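Local coordinates for ADP-ribosylation factor-binding protein GGA2 (Saccharomyces cerevisiae, PDB 3MNM), which may regulate membrane traffic through the trans-Golgi network, binds ARF1 and ARF2, and carries this C-terminal GAE (gamma-ear) domain, at residues 38-52 against 67-81. Residues are numbered along the deposited sequence; the frame is centred on the assembly and turned at random.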
# COMPACT_ATOMS: atom_id res chain seq x y z
N PHE A 38 -4.54 1.62 -0.64
CA PHE A 38 -5.16 2.65 -1.46
C PHE A 38 -4.16 3.71 -1.79
O PHE A 38 -3.47 4.24 -0.90
CB PHE A 38 -6.34 3.29 -0.73
CG PHE A 38 -7.50 2.38 -0.52
CD1 PHE A 38 -8.52 2.32 -1.47
CD2 PHE A 38 -7.59 1.58 0.61
CE1 PHE A 38 -9.61 1.48 -1.28
CE2 PHE A 38 -8.68 0.74 0.79
CZ PHE A 38 -9.69 0.70 -0.15
N PHE A 39 -4.09 4.06 -3.07
CA PHE A 39 -3.12 5.02 -3.56
C PHE A 39 -3.85 6.22 -4.10
O PHE A 39 -4.73 6.09 -4.95
CB PHE A 39 -2.26 4.38 -4.65
CG PHE A 39 -1.45 3.23 -4.16
CD1 PHE A 39 -0.12 3.43 -3.76
CD2 PHE A 39 -2.01 1.97 -4.04
CE1 PHE A 39 0.62 2.35 -3.26
CE2 PHE A 39 -1.28 0.91 -3.55
CZ PHE A 39 0.04 1.10 -3.15
N THR A 40 -3.50 7.39 -3.58
CA THR A 40 -4.11 8.66 -3.94
C THR A 40 -3.06 9.62 -4.52
O THR A 40 -1.98 9.85 -3.94
CB THR A 40 -4.78 9.30 -2.71
OG1 THR A 40 -5.94 8.54 -2.37
CG2 THR A 40 -5.16 10.77 -2.98
N ASN A 41 -3.36 10.18 -5.68
CA ASN A 41 -2.42 11.05 -6.35
C ASN A 41 -2.52 12.46 -5.77
O ASN A 41 -3.61 13.03 -5.75
CB ASN A 41 -2.73 11.05 -7.85
CG ASN A 41 -1.66 11.75 -8.68
OD1 ASN A 41 -0.70 12.31 -8.16
ND2 ASN A 41 -1.83 11.72 -10.02
N LEU A 42 -1.41 12.99 -5.27
CA LEU A 42 -1.40 14.36 -4.73
C LEU A 42 -0.84 15.37 -5.74
O LEU A 42 -0.75 16.56 -5.46
CB LEU A 42 -0.59 14.41 -3.42
CG LEU A 42 -1.10 13.46 -2.34
CD1 LEU A 42 -0.15 13.44 -1.14
CD2 LEU A 42 -2.51 13.80 -1.89
N SER A 43 -0.45 14.87 -6.91
CA SER A 43 0.08 15.72 -7.97
C SER A 43 -1.06 16.14 -8.90
O SER A 43 -2.03 15.42 -9.03
CB SER A 43 1.13 14.95 -8.78
OG SER A 43 1.64 15.76 -9.84
N SER A 44 -0.94 17.30 -9.53
CA SER A 44 -1.93 17.72 -10.53
C SER A 44 -1.71 16.95 -11.82
O SER A 44 -2.58 16.90 -12.69
CB SER A 44 -1.84 19.22 -10.80
OG SER A 44 -0.59 19.57 -11.36
N SER A 45 -0.53 16.34 -11.95
CA SER A 45 -0.17 15.58 -13.14
C SER A 45 -0.39 14.09 -12.91
O SER A 45 -0.43 13.62 -11.77
CB SER A 45 1.29 15.85 -13.51
OG SER A 45 1.49 17.23 -13.83
N PRO A 46 -0.54 13.32 -14.00
CA PRO A 46 -0.80 11.89 -13.76
C PRO A 46 0.41 11.13 -13.25
O PRO A 46 1.55 11.46 -13.58
CB PRO A 46 -1.16 11.34 -15.14
CG PRO A 46 -1.17 12.50 -16.07
CD PRO A 46 -0.48 13.65 -15.43
N ILE A 47 0.14 10.11 -12.45
CA ILE A 47 1.16 9.16 -12.03
C ILE A 47 1.02 7.91 -12.89
O ILE A 47 -0.07 7.41 -13.08
CB ILE A 47 0.99 8.79 -10.55
CG1 ILE A 47 1.47 9.95 -9.68
CG2 ILE A 47 1.78 7.51 -10.22
CD1 ILE A 47 1.34 9.69 -8.16
N SER A 48 2.14 7.42 -13.41
CA SER A 48 2.09 6.22 -14.26
C SER A 48 3.15 5.21 -13.82
O SER A 48 3.98 5.52 -12.96
CB SER A 48 2.31 6.60 -15.72
OG SER A 48 3.54 7.26 -15.91
N ASN A 49 3.11 4.03 -14.42
CA ASN A 49 4.10 3.00 -14.17
C ASN A 49 4.24 2.68 -12.68
O ASN A 49 5.33 2.36 -12.24
CB ASN A 49 5.46 3.45 -14.73
CG ASN A 49 5.41 3.75 -16.22
OD1 ASN A 49 4.58 3.20 -16.94
ND2 ASN A 49 6.31 4.60 -16.68
N LEU A 50 3.14 2.73 -11.93
CA LEU A 50 3.24 2.55 -10.47
C LEU A 50 3.41 1.07 -10.11
O LEU A 50 2.57 0.23 -10.45
CB LEU A 50 2.04 3.18 -9.74
CG LEU A 50 2.24 3.24 -8.20
CD1 LEU A 50 1.60 4.52 -7.66
CD2 LEU A 50 1.66 1.99 -7.56
N VAL A 51 4.50 0.77 -9.41
CA VAL A 51 4.85 -0.59 -9.02
C VAL A 51 5.02 -0.60 -7.51
O VAL A 51 5.88 0.10 -6.98
CB VAL A 51 6.17 -1.01 -9.70
CG1 VAL A 51 6.60 -2.38 -9.24
CG2 VAL A 51 5.99 -1.00 -11.24
N PHE A 52 4.18 -1.36 -6.82
CA PHE A 52 4.19 -1.42 -5.35
C PHE A 52 4.66 -2.79 -4.88
O PHE A 52 4.14 -3.83 -5.32
CB PHE A 52 2.78 -1.16 -4.82
CG PHE A 52 2.70 -1.08 -3.32
CD1 PHE A 52 1.94 -2.00 -2.61
CD2 PHE A 52 3.34 -0.05 -2.63
CE1 PHE A 52 1.82 -1.92 -1.23
CE2 PHE A 52 3.23 0.03 -1.25
CZ PHE A 52 2.47 -0.90 -0.55
N GLN A 67 -2.81 -5.75 -8.45
CA GLN A 67 -2.93 -4.32 -8.35
C GLN A 67 -3.95 -3.85 -9.40
O GLN A 67 -3.93 -4.30 -10.54
CB GLN A 67 -1.54 -3.72 -8.58
CG GLN A 67 -1.36 -2.29 -8.16
CD GLN A 67 0.03 -1.77 -8.48
OE1 GLN A 67 0.19 -0.92 -9.34
NE2 GLN A 67 1.05 -2.29 -7.79
N SER A 68 -4.88 -2.99 -8.99
CA SER A 68 -6.03 -2.66 -9.83
C SER A 68 -5.65 -1.96 -11.15
O SER A 68 -6.30 -2.15 -12.19
CB SER A 68 -7.04 -1.81 -9.05
OG SER A 68 -6.48 -0.53 -8.79
N SER A 69 -4.61 -1.13 -11.09
CA SER A 69 -4.06 -0.41 -12.24
C SER A 69 -2.66 0.06 -11.88
O SER A 69 -2.21 -0.16 -10.75
CB SER A 69 -4.92 0.81 -12.60
OG SER A 69 -4.45 1.41 -13.79
N ASN A 70 -1.96 0.70 -12.81
CA ASN A 70 -0.64 1.26 -12.52
C ASN A 70 -0.56 2.73 -12.91
O ASN A 70 0.52 3.31 -13.01
CB ASN A 70 0.49 0.42 -13.16
CG ASN A 70 0.59 0.60 -14.67
OD1 ASN A 70 1.60 0.22 -15.29
ND2 ASN A 70 -0.42 1.19 -15.26
N PHE A 71 -1.73 3.33 -13.15
CA PHE A 71 -1.77 4.75 -13.46
C PHE A 71 -2.99 5.41 -12.83
O PHE A 71 -3.99 4.78 -12.58
CB PHE A 71 -1.83 4.95 -14.97
CG PHE A 71 -3.01 4.29 -15.62
CD1 PHE A 71 -4.22 4.97 -15.74
CD2 PHE A 71 -2.93 3.00 -16.10
CE1 PHE A 71 -5.32 4.35 -16.34
CE2 PHE A 71 -4.01 2.39 -16.69
CZ PHE A 71 -5.21 3.07 -16.82
N MET A 72 -2.86 6.71 -12.55
CA MET A 72 -4.02 7.48 -12.12
C MET A 72 -3.86 8.95 -12.50
O MET A 72 -2.76 9.51 -12.53
CB MET A 72 -4.33 7.28 -10.63
CG MET A 72 -3.12 7.40 -9.76
SD MET A 72 -3.60 7.07 -8.04
CE MET A 72 -1.99 7.26 -7.25
N ILE A 73 -4.98 9.56 -12.86
CA ILE A 73 -4.99 10.95 -13.29
C ILE A 73 -4.63 11.86 -12.11
O ILE A 73 -4.72 11.45 -10.96
CB ILE A 73 -6.40 11.31 -13.84
CG1 ILE A 73 -6.39 12.66 -14.53
CG2 ILE A 73 -7.44 11.29 -12.74
CD1 ILE A 73 -7.59 12.87 -15.44
N GLY A 74 -4.24 13.10 -12.43
CA GLY A 74 -3.96 14.11 -11.41
C GLY A 74 -5.05 14.16 -10.35
O GLY A 74 -6.25 14.11 -10.68
N ASN A 75 -4.64 14.22 -9.08
CA ASN A 75 -5.54 14.33 -7.93
C ASN A 75 -6.48 13.15 -7.70
O ASN A 75 -7.41 13.24 -6.91
CB ASN A 75 -6.36 15.63 -7.97
CG ASN A 75 -5.49 16.87 -8.09
OD1 ASN A 75 -5.69 17.69 -8.99
ND2 ASN A 75 -4.53 17.01 -7.20
N ALA A 76 -6.25 12.02 -8.38
CA ALA A 76 -7.14 10.89 -8.23
C ALA A 76 -7.18 10.40 -6.80
O ALA A 76 -6.14 10.14 -6.20
CB ALA A 76 -6.71 9.74 -9.15
N LYS A 77 -8.38 10.27 -6.26
CA LYS A 77 -8.56 9.66 -4.95
C LYS A 77 -8.77 8.16 -5.08
O LYS A 77 -9.65 7.70 -5.82
CB LYS A 77 -9.72 10.31 -4.18
CG LYS A 77 -9.35 11.67 -3.61
CD LYS A 77 -10.56 12.44 -3.08
CE LYS A 77 -11.27 11.68 -1.97
NZ LYS A 77 -12.43 12.46 -1.43
N ASP A 78 -7.95 7.39 -4.38
CA ASP A 78 -8.04 5.93 -4.45
C ASP A 78 -7.98 5.48 -5.91
O ASP A 78 -8.76 4.62 -6.34
CB ASP A 78 -9.32 5.42 -3.79
CG ASP A 78 -9.37 5.73 -2.30
OD1 ASP A 78 -8.33 6.09 -1.73
OD2 ASP A 78 -10.46 5.61 -1.70
N GLY A 79 -7.05 6.06 -6.65
CA GLY A 79 -6.91 5.77 -8.06
C GLY A 79 -6.44 4.35 -8.33
O GLY A 79 -6.76 3.77 -9.37
N ILE A 80 -5.68 3.79 -7.40
CA ILE A 80 -5.16 2.44 -7.51
C ILE A 80 -5.37 1.78 -6.17
O ILE A 80 -5.27 2.45 -5.13
CB ILE A 80 -3.65 2.44 -7.83
CG1 ILE A 80 -3.40 3.05 -9.21
CG2 ILE A 80 -3.08 1.02 -7.74
CD1 ILE A 80 -1.93 3.42 -9.46
N SER A 81 -5.69 0.49 -6.17
CA SER A 81 -5.78 -0.26 -4.92
C SER A 81 -5.31 -1.68 -5.11
O SER A 81 -5.23 -2.19 -6.23
CB SER A 81 -7.21 -0.26 -4.39
OG SER A 81 -8.04 -1.05 -5.23
O HOH W 1 -8.37 8.97 -0.73
O HOH W 2 -5.80 14.06 -4.17
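Asn41 reaches across from the end of strand 38-41 to the type II turn Ile73-Ala76, and both ends of its amide are used. With CG anti to the backbone N (chi1 -170°), ND2 gives one N-H to Ile73 O at 3.1 Å, coming in above the carbonyl plane, and one to Ser45 O in its own loop. Ala76 N, closing the turn, takes Ile73 O from the opposite face. Asn41 OD1 accepts from Ser43 N, an Asx turn, while Asn41 N is bonded to Ala76 O at 2.8 Å. A leucine here would probably leave Ser43 N and Ser45 O without their side-chain mate and take one of the two donors from Ile73 O. Further round the loop, Ser43 O receives Asn75 N. Gly74 packs against Ser44 O through its CA, where a side chain would clash.

Next along, Ile47 and Met72 exchange two backbone bonds, Met72 N to Ile47 O being 2.9 Å, and Leu50 N meets Asn70 O almost straight (174°). The extended Met72 side chain runs inward until SD lies 3.4 Å from Phe39 O and CE touches Phe39 CB. That same carbonyl faces Gly79 and Ile80 in a classic bulge: both of their N-H bonds to it are weak, whereas Phe39 N to Ile80 O is sound at 2.9 Å. Thr40 OG1 accepts from Asp78 N, and a water joins it to Asp78 OD1; Asp78 OD2 forms a salt bridge with Arg10.

Within this Ig-like beta sandwich, 38-41 lies between strands 80-81 and 19-27, and the corner at Asn49 lies between 47-48 and 50-55, which both pair with 100-107 in the other sheet.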